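Local coordinates for GTPase HflX (Sulfolobus solfataricus P2, PDB 2QTF), which hydrolyses GTP, associates with the 50S ribosomal subunit and may act during protein synthesis or ribosome biogenesis, at residues L6-S9 against E15-A18; A23-T28 against T59-E64; T193-S198 against I262-S267; L296-K301 against E342-K347. All coordinates share one frame; numbering follows the deposited sequence.

Interaction 1 (L6-S9 against E15-A18); sequences LFVS and EAIA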
loop_
_atom_site.group_PDB
_atom_site.type_symbol
_atom_site.label_atom_id
_atom_site.label_comp_id
_atom_site.label_asym_id
_atom_site.label_seq_id
_atom_site.Cartn_x
_atom_site.Cartn_y
_atom_site.Cartn_z
ATOM N N LEU A 6 -1.756 0.110 -17.638
ATOM C CA LEU A 6 -0.873 -0.788 -16.827
ATOM C C LEU A 6 -0.356 -1.942 -17.715
ATOM O O LEU A 6 -1.154 -2.637 -18.323
ATOM C CB LEU A 6 -1.654 -1.323 -15.613
ATOM C CG LEU A 6 -0.996 -2.417 -14.750
ATOM C CD1 LEU A 6 0.264 -1.847 -14.078
ATOM C CD2 LEU A 6 -2.091 -2.979 -13.728
ATOM N N PHE A 7 0.955 -2.135 -17.778
ATOM C CA PHE A 7 1.543 -3.358 -18.303
ATOM C C PHE A 7 2.003 -4.252 -17.205
ATOM O O PHE A 7 2.847 -3.837 -16.358
ATOM C CB PHE A 7 2.767 -3.005 -19.185
ATOM C CG PHE A 7 2.379 -2.301 -20.430
ATOM C CD1 PHE A 7 2.405 -2.979 -21.649
ATOM C CD2 PHE A 7 1.858 -0.996 -20.383
ATOM C CE1 PHE A 7 2.021 -2.316 -22.808
ATOM C CE2 PHE A 7 1.435 -0.337 -21.539
ATOM C CZ PHE A 7 1.527 -1.026 -22.774
ATOM N N VAL A 8 1.514 -5.495 -17.209
ATOM C CA VAL A 8 1.757 -6.422 -16.087
ATOM C C VAL A 8 1.566 -7.887 -16.553
ATOM O O VAL A 8 0.674 -8.135 -17.364
ATOM C CB VAL A 8 0.765 -6.089 -14.867
ATOM C CG1 VAL A 8 -0.689 -6.256 -15.258
ATOM C CG2 VAL A 8 1.051 -6.905 -13.611
ATOM N N SER A 9 2.322 -8.828 -16.008
ATOM C CA SER A 9 2.114 -10.276 -16.335
ATOM C C SER A 9 0.792 -10.759 -15.697
ATOM O O SER A 9 0.280 -10.148 -14.699
ATOM C CB SER A 9 3.255 -11.058 -15.712
ATOM O OG SER A 9 3.064 -11.078 -14.278
ATOM N N GLU A 15 -2.547 -8.304 -8.075
ATOM C CA GLU A 15 -1.733 -7.565 -7.085
ATOM C C GLU A 15 -1.385 -6.142 -7.597
ATOM O O GLU A 15 -1.558 -5.146 -6.876
ATOM C CB GLU A 15 -0.430 -8.317 -6.781
ATOM C CG GLU A 15 0.280 -7.769 -5.526
ATOM C CD GLU A 15 -0.196 -8.462 -4.232
ATOM O OE1 GLU A 15 -1.133 -9.334 -4.248
ATOM O OE2 GLU A 15 0.359 -8.120 -3.181
ATOM N N ALA A 16 -0.868 -6.053 -8.841
ATOM C CA ALA A 16 -0.581 -4.732 -9.443
ATOM C C ALA A 16 -1.769 -3.769 -9.543
ATOM O O ALA A 16 -1.669 -2.566 -9.348
ATOM C CB ALA A 16 0.082 -4.912 -10.831
ATOM N N ILE A 17 -2.923 -4.264 -9.914
ATOM C CA ILE A 17 -4.116 -3.440 -9.874
ATOM C C ILE A 17 -4.379 -2.773 -8.508
ATOM O O ILE A 17 -4.637 -1.541 -8.413
ATOM C CB ILE A 17 -5.382 -4.242 -10.307
ATOM C CG1 ILE A 17 -5.348 -4.498 -11.837
ATOM C CG2 ILE A 17 -6.672 -3.402 -10.000
ATOM C CD1 ILE A 17 -6.312 -5.657 -12.222
ATOM N N ALA A 18 -4.299 -3.582 -7.493
ATOM C CA ALA A 18 -4.553 -3.107 -6.106
ATOM C C ALA A 18 -3.409 -2.178 -5.686
ATOM O O ALA A 18 -3.656 -1.181 -5.068
ATOM C CB ALA A 18 -4.681 -4.380 -5.144
#
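A16 turns its one methyl group into the angle between L6 and V8, two residues whose side chains leave the same face of the chain at 6-9. The closer of the two is V8: its CG2, which stands trans to the backbone nitrogen and so is aimed at the helix, lies 3.6 Å from A16 CB, methyl against methyl. L6 reaches the same methyl from the other flank, with CD2 at 4.1 Å from A16 CB. That branch gets there because CG stands trans to the backbone nitrogen (chi1 172°), which extends the leucine toward the helix. The same CD2 also meets the middle of the I17 side chain, 4.1 Å from CG1, and the two side chains cross at about a right angle. A16 therefore sits squarely against the strand end, while I17 only brushes it and continues to I30.

Everything that meets here is aliphatic, so shape and the exclusion of water must do the holding. The small side chain of A16 probably lets the helix backbone come near: the CA atoms of V8 and A16 are 7.2 Å apart. The arrangement is that of a beta-alpha-beta unit, strand 2-7, helix 13-22 and strand 25-31, with the helix packed on a parallel sheet.

Interaction 2 (A23-T28 against T59-E64); sequences ANYKVT and TLIIFE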
loop_
_atom_site.group_PDB
_atom_site.type_symbol
_atom_site.label_atom_id
_atom_site.label_comp_id
_atom_site.label_asym_id
_atom_site.label_seq_id
_atom_site.Cartn_x
_atom_site.Cartn_y
_atom_site.Cartn_z
ATOM N N ALA A 23 -1.928 3.884 -5.121
ATOM C CA ALA A 23 -1.253 5.067 -5.544
ATOM C C ALA A 23 -2.233 6.101 -6.150
ATOM O O ALA A 23 -1.750 7.003 -6.807
ATOM C CB ALA A 23 -0.076 4.708 -6.582
ATOM N N ASN A 24 -3.525 5.926 -5.921
ATOM C CA ASN A 24 -4.572 6.881 -6.336
ATOM C C ASN A 24 -4.732 6.973 -7.894
ATOM O O ASN A 24 -5.026 8.056 -8.431
ATOM C CB ASN A 24 -4.286 8.268 -5.712
ATOM C CG ASN A 24 -4.613 8.312 -4.078
ATOM O OD1 ASN A 24 -5.094 7.320 -3.493
ATOM N ND2 ASN A 24 -4.293 9.482 -3.396
ATOM N N TYR A 25 -4.479 5.871 -8.613
ATOM C CA TYR A 25 -4.739 5.848 -10.094
ATOM C C TYR A 25 -5.914 4.918 -10.350
ATOM O O TYR A 25 -6.066 3.920 -9.655
ATOM C CB TYR A 25 -3.537 5.313 -10.900
ATOM C CG TYR A 25 -2.372 6.241 -10.898
ATOM C CD1 TYR A 25 -2.224 7.243 -11.855
ATOM C CD2 TYR A 25 -1.390 6.110 -9.938
ATOM C CE1 TYR A 25 -1.083 8.120 -11.812
ATOM C CE2 TYR A 25 -0.317 7.016 -9.876
ATOM C CZ TYR A 25 -0.154 7.952 -10.774
ATOM O OH TYR A 25 0.973 8.729 -10.590
ATOM N N LYS A 26 -6.734 5.246 -11.364
ATOM C CA LYS A 26 -7.701 4.334 -11.947
ATOM C C LYS A 26 -7.056 3.558 -13.134
ATOM O O LYS A 26 -6.488 4.180 -14.015
ATOM C CB LYS A 26 -8.904 5.170 -12.460
ATOM C CG LYS A 26 -10.028 4.249 -13.059
ATOM C CD LYS A 26 -11.331 5.030 -13.505
ATOM C CE LYS A 26 -12.557 4.011 -13.754
ATOM N NZ LYS A 26 -13.960 4.706 -13.723
ATOM N N VAL A 27 -7.087 2.231 -13.142
ATOM C CA VAL A 27 -6.470 1.480 -14.223
ATOM C C VAL A 27 -7.438 1.466 -15.360
ATOM O O VAL A 27 -8.551 0.886 -15.209
ATOM C CB VAL A 27 -6.249 0.053 -13.850
ATOM C CG1 VAL A 27 -5.632 -0.749 -15.068
ATOM C CG2 VAL A 27 -5.314 -0.038 -12.489
ATOM N N THR A 28 -7.103 2.153 -16.445
ATOM C CA THR A 28 -8.076 2.197 -17.545
ATOM C C THR A 28 -7.769 1.311 -18.705
ATOM O O THR A 28 -8.638 1.124 -19.556
ATOM C CB THR A 28 -8.465 3.575 -18.011
ATOM O OG1 THR A 28 -7.311 4.310 -18.425
ATOM C CG2 THR A 28 -9.239 4.349 -16.889
ATOM N N THR A 59 -0.998 8.533 -17.261
ATOM C CA THR A 59 0.221 7.899 -16.749
ATOM C C THR A 59 0.421 6.493 -17.305
ATOM O O THR A 59 -0.519 5.702 -17.382
ATOM C CB THR A 59 0.177 7.805 -15.148
ATOM O OG1 THR A 59 -0.021 9.135 -14.618
ATOM C CG2 THR A 59 1.428 7.091 -14.517
ATOM N N LEU A 60 1.677 6.197 -17.641
ATOM C CA LEU A 60 2.038 4.816 -18.039
ATOM C C LEU A 60 2.653 4.086 -16.839
ATOM O O LEU A 60 3.528 4.609 -16.219
ATOM C CB LEU A 60 3.073 4.875 -19.159
ATOM C CG LEU A 60 3.703 3.572 -19.615
ATOM C CD1 LEU A 60 2.630 2.549 -20.004
ATOM C CD2 LEU A 60 4.731 3.886 -20.796
ATOM N N ILE A 61 2.138 2.906 -16.493
ATOM C CA ILE A 61 2.718 2.167 -15.398
ATOM C C ILE A 61 3.159 0.791 -15.895
ATOM O O ILE A 61 2.353 0.070 -16.475
ATOM C CB ILE A 61 1.698 2.025 -14.182
ATOM C CG1 ILE A 61 1.299 3.445 -13.700
ATOM C CG2 ILE A 61 2.356 1.213 -13.006
ATOM C CD1 ILE A 61 0.134 3.417 -12.674
ATOM N N ILE A 62 4.427 0.470 -15.677
ATOM C CA ILE A 62 4.973 -0.821 -16.108
ATOM C C ILE A 62 5.348 -1.607 -14.863
ATOM O O ILE A 62 6.164 -1.182 -14.058
ATOM C CB ILE A 62 6.127 -0.602 -17.090
ATOM C CG1 ILE A 62 5.579 0.075 -18.426
ATOM C CG2 ILE A 62 6.781 -1.957 -17.382
ATOM C CD1 ILE A 62 6.699 0.723 -19.225
ATOM N N PHE A 63 4.686 -2.732 -14.642
ATOM C CA PHE A 63 4.977 -3.470 -13.451
ATOM C C PHE A 63 6.202 -4.354 -13.622
ATOM O O PHE A 63 6.051 -5.547 -13.630
ATOM C CB PHE A 63 3.730 -4.245 -12.975
ATOM C CG PHE A 63 3.760 -4.568 -11.497
ATOM C CD1 PHE A 63 3.619 -3.564 -10.524
ATOM C CD2 PHE A 63 4.008 -5.885 -11.073
ATOM C CE1 PHE A 63 3.671 -3.917 -9.136
ATOM C CE2 PHE A 63 4.034 -6.248 -9.716
ATOM C CZ PHE A 63 3.864 -5.282 -8.747
ATOM N N GLU A 64 7.390 -3.755 -13.699
ATOM C CA GLU A 64 8.673 -4.434 -13.853
ATOM C C GLU A 64 9.669 -3.400 -13.401
ATOM O O GLU A 64 9.316 -2.224 -13.272
ATOM C CB GLU A 64 8.960 -4.681 -15.357
ATOM C CG GLU A 64 9.157 -6.148 -15.761
ATOM C CD GLU A 64 10.177 -6.930 -14.923
ATOM O OE1 GLU A 64 10.107 -8.186 -14.988
ATOM O OE2 GLU A 64 11.027 -6.326 -14.200
#
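Y25 meets T59 and I61 with its ring, and the two residues before it set up the turn that delivers it. A23 places its CB in the plane of the Y25 ring, at the edge. N24, with a positive phi of 67°, is the C-prime residue of the Schellman motif that ends helix 13-22, and the chain then runs on as an edge strand of the sheet. The Y25 side chain swings beside its own backbone nitrogen, with CG trans to the carbonyl carbon (chi1 -70°), and the ring projects across toward 59-62. I61 lays CD1 over one face, displaced toward the rim, 4.1 Å from Y25 CD2. T59 approaches obliquely: its OG1 is 3.2 Å from Y25 CE1 and its CB 3.6 Å from the same carbon, a close fit between a hydroxyl-bearing branch and a ring carbon.

These are not adjacent strands. In the parallel sheet of the N-terminal domain, strand 2-7 runs between them, and the ring spans it on the side covered by helix 13-22, where V20 touches both Y25 and I61. At its far end Y25 OH is hydrogen-bonded to K2 NZ on that middle strand. With the ring cut back to an alanine, I61 CD1 and T59 would probably face a gap and K2 NZ would lose the hydroxyl it is bonded to. Further along, V27 also packs on V20, and T28 OG1 makes a weak hydrogen bond to A4 O.

Interaction 3 (T193-S198 against I262-S267); sequences TSLFNS and ILVIDS. With SO4 (sulfate ion), chain F.
L195 lays its CD2 methyl over I262 and V264, two residues on one face of strand 260-266. This is the G-domain core, where the helix that follows the P-loop packs on the central sheet. The CD2 methyl does all the touching: it is 3.7 Å from V264 CG2 and 3.8 Å from I262 CG2. With CG trans to the backbone nitrogen (chi1 -180°), the leucine is stretched out from the helix toward the strand, passing V264 in the opposite direction and I262 at a slant. L263, between them, points to the other side of the sheet and packs on helix 271-288. T298 of the adjacent strand touches both L195 and I262, so the leucine is received by more than one strand.

Two residues earlier, T193 belongs to the probable GTP site, and its predicted role includes magnesium binding. Here a sulfate, probably from the crystallisation liquor, occupies the P-loop, also held by N189 N, G191 N and K192 NZ, consistent with a phosphate position. T193 grips a single oxygen of it twice: the backbone N gives a hydrogen bond of 3.0 Å to sulfate O1, with an N-H...O angle of 159°, and OG1 donates another of 3.0 Å to that same O1.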
loop_
_atom_site.group_PDB
_atom_site.type_symbol
_atom_site.label_atom_id
_atom_site.label_comp_id
_atom_site.label_asym_id
_atom_site.label_seq_id
_atom_site.Cartn_x
_atom_site.Cartn_y
_atom_site.Cartn_z
ATOM N N THR A 193 -8.874 -0.492 1.484
ATOM C CA THR A 193 -9.501 0.732 0.939
ATOM C C THR A 193 -11.028 0.566 0.988
ATOM O O THR A 193 -11.714 1.499 1.405
ATOM C CB THR A 193 -9.021 0.917 -0.515
ATOM O OG1 THR A 193 -7.626 1.046 -0.450
ATOM C CG2 THR A 193 -9.643 2.138 -1.202
ATOM N N SER A 194 -11.532 -0.644 0.689
ATOM C CA SER A 194 -12.996 -0.862 0.666
ATOM C C SER A 194 -13.503 -0.716 2.069
ATOM O O SER A 194 -14.569 -0.120 2.249
ATOM C CB SER A 194 -13.465 -2.206 0.100
ATOM O OG SER A 194 -12.908 -3.218 0.884
ATOM N N LEU A 195 -12.783 -1.198 3.064
ATOM C CA LEU A 195 -13.218 -1.032 4.484
ATOM C C LEU A 195 -13.206 0.463 4.947
ATOM O O LEU A 195 -14.167 0.997 5.531
ATOM C CB LEU A 195 -12.276 -1.805 5.363
ATOM C CG LEU A 195 -12.625 -1.723 6.869
ATOM C CD1 LEU A 195 -14.033 -2.301 6.922
ATOM C CD2 LEU A 195 -11.741 -2.714 7.621
ATOM N N PHE A 196 -12.130 1.148 4.617
ATOM C CA PHE A 196 -12.025 2.606 4.895
ATOM C C PHE A 196 -13.173 3.388 4.240
ATOM O O PHE A 196 -13.861 4.216 4.876
ATOM C CB PHE A 196 -10.702 3.132 4.324
ATOM C CG PHE A 196 -10.387 4.533 4.774
ATOM C CD1 PHE A 196 -9.665 4.723 5.918
ATOM C CD2 PHE A 196 -10.729 5.665 3.979
ATOM C CE1 PHE A 196 -9.312 5.993 6.374
ATOM C CE2 PHE A 196 -10.367 6.977 4.462
ATOM C CZ PHE A 196 -9.668 7.067 5.702
ATOM N N ASN A 197 -13.390 3.119 2.958
ATOM C CA ASN A 197 -14.417 3.826 2.254
ATOM C C ASN A 197 -15.748 3.535 2.797
ATOM O O ASN A 197 -16.651 4.427 2.860
ATOM C CB ASN A 197 -14.393 3.480 0.754
ATOM C CG ASN A 197 -13.281 4.145 0.057
ATOM O OD1 ASN A 197 -12.590 4.988 0.646
ATOM N ND2 ASN A 197 -13.067 3.779 -1.209
ATOM N N SER A 198 -15.945 2.284 3.196
ATOM C CA SER A 198 -17.250 1.914 3.756
ATOM C C SER A 198 -17.593 2.682 5.075
ATOM O O SER A 198 -18.750 3.240 5.258
ATOM C CB SER A 198 -17.294 0.412 3.985
ATOM O OG SER A 198 -18.475 0.158 4.656
ATOM N N ILE A 262 -6.970 -1.892 13.135
ATOM C CA ILE A 262 -7.842 -2.910 12.557
ATOM C C ILE A 262 -6.962 -3.649 11.577
ATOM O O ILE A 262 -6.470 -3.025 10.656
ATOM C CB ILE A 262 -9.026 -2.274 11.776
ATOM C CG1 ILE A 262 -9.955 -1.487 12.794
ATOM C CG2 ILE A 262 -9.739 -3.331 10.833
ATOM C CD1 ILE A 262 -11.086 -0.553 12.099
ATOM N N LEU A 263 -6.831 -4.985 11.763
ATOM C CA LEU A 263 -6.089 -5.844 10.856
ATOM C C LEU A 263 -7.010 -6.589 9.968
ATOM O O LEU A 263 -7.887 -7.363 10.400
ATOM C CB LEU A 263 -5.228 -6.878 11.606
ATOM C CG LEU A 263 -4.490 -7.920 10.767
ATOM C CD1 LEU A 263 -3.342 -7.276 9.940
ATOM C CD2 LEU A 263 -3.827 -8.979 11.796
ATOM N N VAL A 264 -6.821 -6.342 8.703
ATOM C CA VAL A 264 -7.734 -6.848 7.685
ATOM C C VAL A 264 -7.125 -8.097 7.064
ATOM O O VAL A 264 -5.927 -8.089 6.686
ATOM C CB VAL A 264 -8.080 -5.801 6.566
ATOM C CG1 VAL A 264 -9.201 -6.265 5.678
ATOM C CG2 VAL A 264 -8.472 -4.384 7.121
ATOM N N ILE A 265 -7.913 -9.155 6.957
ATOM C CA ILE A 265 -7.404 -10.521 6.489
ATOM C C ILE A 265 -8.337 -11.025 5.441
ATOM O O ILE A 265 -9.582 -11.024 5.660
ATOM C CB ILE A 265 -7.330 -11.567 7.648
ATOM C CG1 ILE A 265 -6.493 -10.984 8.796
ATOM C CG2 ILE A 265 -6.667 -12.889 7.126
ATOM C CD1 ILE A 265 -4.873 -10.860 8.426
ATOM N N ASP A 266 -7.783 -11.368 4.267
ATOM C CA ASP A 266 -8.582 -11.995 3.227
ATOM C C ASP A 266 -9.162 -13.381 3.618
ATOM O O ASP A 266 -8.430 -14.364 3.567
ATOM C CB ASP A 266 -7.773 -12.036 1.922
ATOM C CG ASP A 266 -8.587 -12.490 0.729
ATOM O OD1 ASP A 266 -9.724 -13.057 0.888
ATOM O OD2 ASP A 266 -8.072 -12.292 -0.359
ATOM N N SER A 267 -10.473 -13.496 3.880
ATOM C CA SER A 267 -11.030 -14.818 4.248
ATOM C C SER A 267 -11.031 -15.864 3.089
ATOM O O SER A 267 -11.324 -17.050 3.337
ATOM C CB SER A 267 -12.546 -14.688 4.695
ATOM O OG SER A 267 -13.322 -14.315 3.579
HETATM S S SO4 F . -6.339 -3.149 -0.332
HETATM O O1 SO4 F . -6.733 -1.767 -0.135
HETATM O O2 SO4 F . -7.450 -3.984 -0.745
HETATM O O3 SO4 F . -6.048 -3.890 0.886
HETATM O O4 SO4 F . -5.252 -3.261 -1.334
#

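Interaction 4 (L296-K301 against E342-K347); sequences LVTLNK and ELLRDK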
loop_
_atom_site.group_PDB
_atom_site.type_symbol
_atom_site.label_atom_id
_atom_site.label_comp_id
_atom_site.label_asym_id
_atom_site.label_seq_id
_atom_site.Cartn_x
_atom_site.Cartn_y
_atom_site.Cartn_z
ATOM N N LEU A 296 -8.284 -5.051 16.414
ATOM C CA LEU A 296 -9.521 -5.666 16.008
ATOM C C LEU A 296 -9.225 -6.344 14.683
ATOM O O LEU A 296 -8.880 -5.665 13.707
ATOM C CB LEU A 296 -10.560 -4.553 15.749
ATOM C CG LEU A 296 -11.924 -4.970 15.139
ATOM C CD1 LEU A 296 -12.641 -6.088 15.947
ATOM C CD2 LEU A 296 -12.933 -3.693 14.988
ATOM N N VAL A 297 -9.408 -7.644 14.571
ATOM C CA VAL A 297 -9.067 -8.338 13.345
ATOM C C VAL A 297 -10.354 -8.466 12.575
ATOM O O VAL A 297 -11.395 -8.919 13.129
ATOM C CB VAL A 297 -8.435 -9.811 13.591
ATOM C CG1 VAL A 297 -8.146 -10.457 12.241
ATOM C CG2 VAL A 297 -7.210 -9.744 14.535
ATOM N N THR A 298 -10.337 -8.058 11.296
ATOM C CA THR A 298 -11.531 -8.246 10.526
ATOM C C THR A 298 -11.239 -9.231 9.387
ATOM O O THR A 298 -10.483 -8.925 8.474
ATOM C CB THR A 298 -12.115 -6.925 9.936
ATOM O OG1 THR A 298 -11.175 -6.356 9.029
ATOM C CG2 THR A 298 -12.441 -5.899 11.019
ATOM N N LEU A 299 -11.892 -10.369 9.452
ATOM C CA LEU A 299 -11.866 -11.345 8.394
ATOM C C LEU A 299 -12.834 -10.943 7.288
ATOM O O LEU A 299 -14.050 -11.023 7.439
ATOM C CB LEU A 299 -12.211 -12.739 9.026
ATOM C CG LEU A 299 -12.085 -13.968 8.190
ATOM C CD1 LEU A 299 -10.567 -13.950 7.568
ATOM C CD2 LEU A 299 -12.360 -15.187 9.117
ATOM N N ASN A 300 -12.267 -10.427 6.197
ATOM C CA ASN A 300 -12.992 -9.739 5.165
ATOM C C ASN A 300 -13.246 -10.629 3.932
ATOM O O ASN A 300 -12.690 -11.742 3.873
ATOM C CB ASN A 300 -12.172 -8.497 4.741
ATOM C CG ASN A 300 -12.978 -7.516 3.882
ATOM O OD1 ASN A 300 -14.195 -7.335 4.026
ATOM N ND2 ASN A 300 -12.307 -6.898 2.939
ATOM N N LYS A 301 -14.125 -10.141 3.044
ATOM C CA LYS A 301 -14.505 -10.732 1.741
ATOM C C LYS A 301 -15.252 -12.031 1.956
ATOM O O LYS A 301 -15.203 -12.931 1.084
ATOM C CB LYS A 301 -13.247 -10.995 0.888
ATOM C CG LYS A 301 -12.421 -9.792 0.643
ATOM C CD LYS A 301 -11.392 -10.119 -0.496
ATOM C CE LYS A 301 -10.518 -8.938 -0.695
ATOM N NZ LYS A 301 -9.659 -9.047 -1.954
ATOM N N GLU A 342 -22.791 -3.308 10.716
ATOM C CA GLU A 342 -23.286 -2.789 11.961
ATOM C C GLU A 342 -22.473 -3.403 13.080
ATOM O O GLU A 342 -22.097 -2.740 14.026
ATOM C CB GLU A 342 -24.781 -3.081 12.139
ATOM C CG GLU A 342 -25.318 -2.514 13.535
ATOM C CD GLU A 342 -25.315 -0.969 13.706
ATOM O OE1 GLU A 342 -25.244 -0.298 12.676
ATOM O OE2 GLU A 342 -25.457 -0.511 14.900
ATOM N N LEU A 343 -22.122 -4.684 12.945
ATOM C CA LEU A 343 -21.183 -5.232 13.949
ATOM C C LEU A 343 -19.847 -4.507 13.965
ATOM O O LEU A 343 -19.314 -4.212 15.031
ATOM C CB LEU A 343 -20.926 -6.767 13.717
ATOM C CG LEU A 343 -19.923 -7.511 14.632
ATOM C CD1 LEU A 343 -20.294 -7.445 16.095
ATOM C CD2 LEU A 343 -19.779 -9.016 14.121
ATOM N N LEU A 344 -19.310 -4.242 12.796
ATOM C CA LEU A 344 -17.991 -3.610 12.680
ATOM C C LEU A 344 -18.136 -2.178 13.330
ATOM O O LEU A 344 -17.310 -1.757 14.177
ATOM C CB LEU A 344 -17.724 -3.411 11.180
ATOM C CG LEU A 344 -16.527 -2.443 10.841
ATOM C CD1 LEU A 344 -15.247 -3.010 11.380
ATOM C CD2 LEU A 344 -16.360 -2.151 9.293
ATOM N N ARG A 345 -19.160 -1.429 12.903
ATOM C CA ARG A 345 -19.483 -0.157 13.623
ATOM C C ARG A 345 -19.551 -0.261 15.100
ATOM O O ARG A 345 -18.907 0.520 15.787
ATOM C CB ARG A 345 -20.841 0.443 13.038
ATOM C CG ARG A 345 -21.333 1.775 13.762
ATOM C CD ARG A 345 -22.750 2.165 13.176
ATOM N NE ARG A 345 -23.257 3.336 13.904
ATOM C CZ ARG A 345 -23.817 3.248 15.073
ATOM N NH1 ARG A 345 -23.985 2.025 15.602
ATOM N NH2 ARG A 345 -24.266 4.355 15.664
ATOM N N ASP A 346 -20.369 -1.185 15.667
ATOM C CA ASP A 346 -20.481 -1.304 17.073
ATOM C C ASP A 346 -19.131 -1.683 17.766
ATOM O O ASP A 346 -18.826 -1.242 18.883
ATOM C CB ASP A 346 -21.459 -2.383 17.419
ATOM C CG ASP A 346 -22.949 -1.971 17.078
ATOM O OD1 ASP A 346 -23.140 -0.750 16.969
ATOM O OD2 ASP A 346 -23.777 -2.877 16.884
ATOM N N LYS A 347 -18.378 -2.559 17.134
ATOM C CA LYS A 347 -17.064 -2.899 17.748
ATOM C C LYS A 347 -16.071 -1.718 17.735
ATOM O O LYS A 347 -15.377 -1.517 18.710
ATOM C CB LYS A 347 -16.421 -4.089 17.050
ATOM C CG LYS A 347 -17.252 -5.345 17.225
ATOM C CD LYS A 347 -17.059 -5.844 18.690
ATOM C CE LYS A 347 -18.038 -7.045 18.963
ATOM N NZ LYS A 347 -17.534 -7.467 20.259
#
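In the G domain, helix 341-355 packs against the sheet beside strand 295-300, the strand that leads into the probable guanine-recognition residues N300 and K301. L296 and T298, both facing the helix, meet L344 and K347 there. The two short segments run nearly antiparallel, at 173°, with their axes 11.0 Å apart at closest approach.

T298 offers its methyl: CG2 lies trans to the carbonyl carbon and reaches L344 CD1 at 4.0 Å, the two side chains slanting past each other. L344 leaves its helix somewhat askew, but with chi1 at 166° its branch bends in over the strand. L296 presents CD2 to the helix, 4.3 Å from L344 CD1 and 4.1 Å from K347 CB, crossing the lysine at about a right angle. K347 contributes just the root of its side chain. Its chain bends at chi2 (-74°), and its ammonium turns away to a salt bridge with D329 on neighbouring strand 327-332. Elsewhere on the helix, R345 NH1 bridges to E342 OE2 at 3.0 Å and to D346 OD1 at 3.2 Å, drawing together two carboxylates that would otherwise probably repel.

The division of labour is plain: apolar contact holds strand to helix, whereas the charges pair beyond that seam, and K347 gives only its CB to the contact while D329 meets its charge.

In the fold
The four contacts follow one another along the chain, each closing before the next opens, and fall into two pairs. Interactions 1 and 2, with centres 8 Å apart, share the parallel sheet of the N-terminal domain; the backbone of F7 joins them, with F7 N 2.9 Å from I61 O and F7 O 2.7 Å from F63 N. Interactions 3 and 4, 9 Å apart between centres, belong to the mixed sheet of the G domain, where strands 260-266 and 295-300 are neighbours. Between the pairs, centres lie about 20 to 30 Å apart and nothing touches. Each domain thus has its own helix-on-sheet core, and the probable nucleotide site belongs to the second.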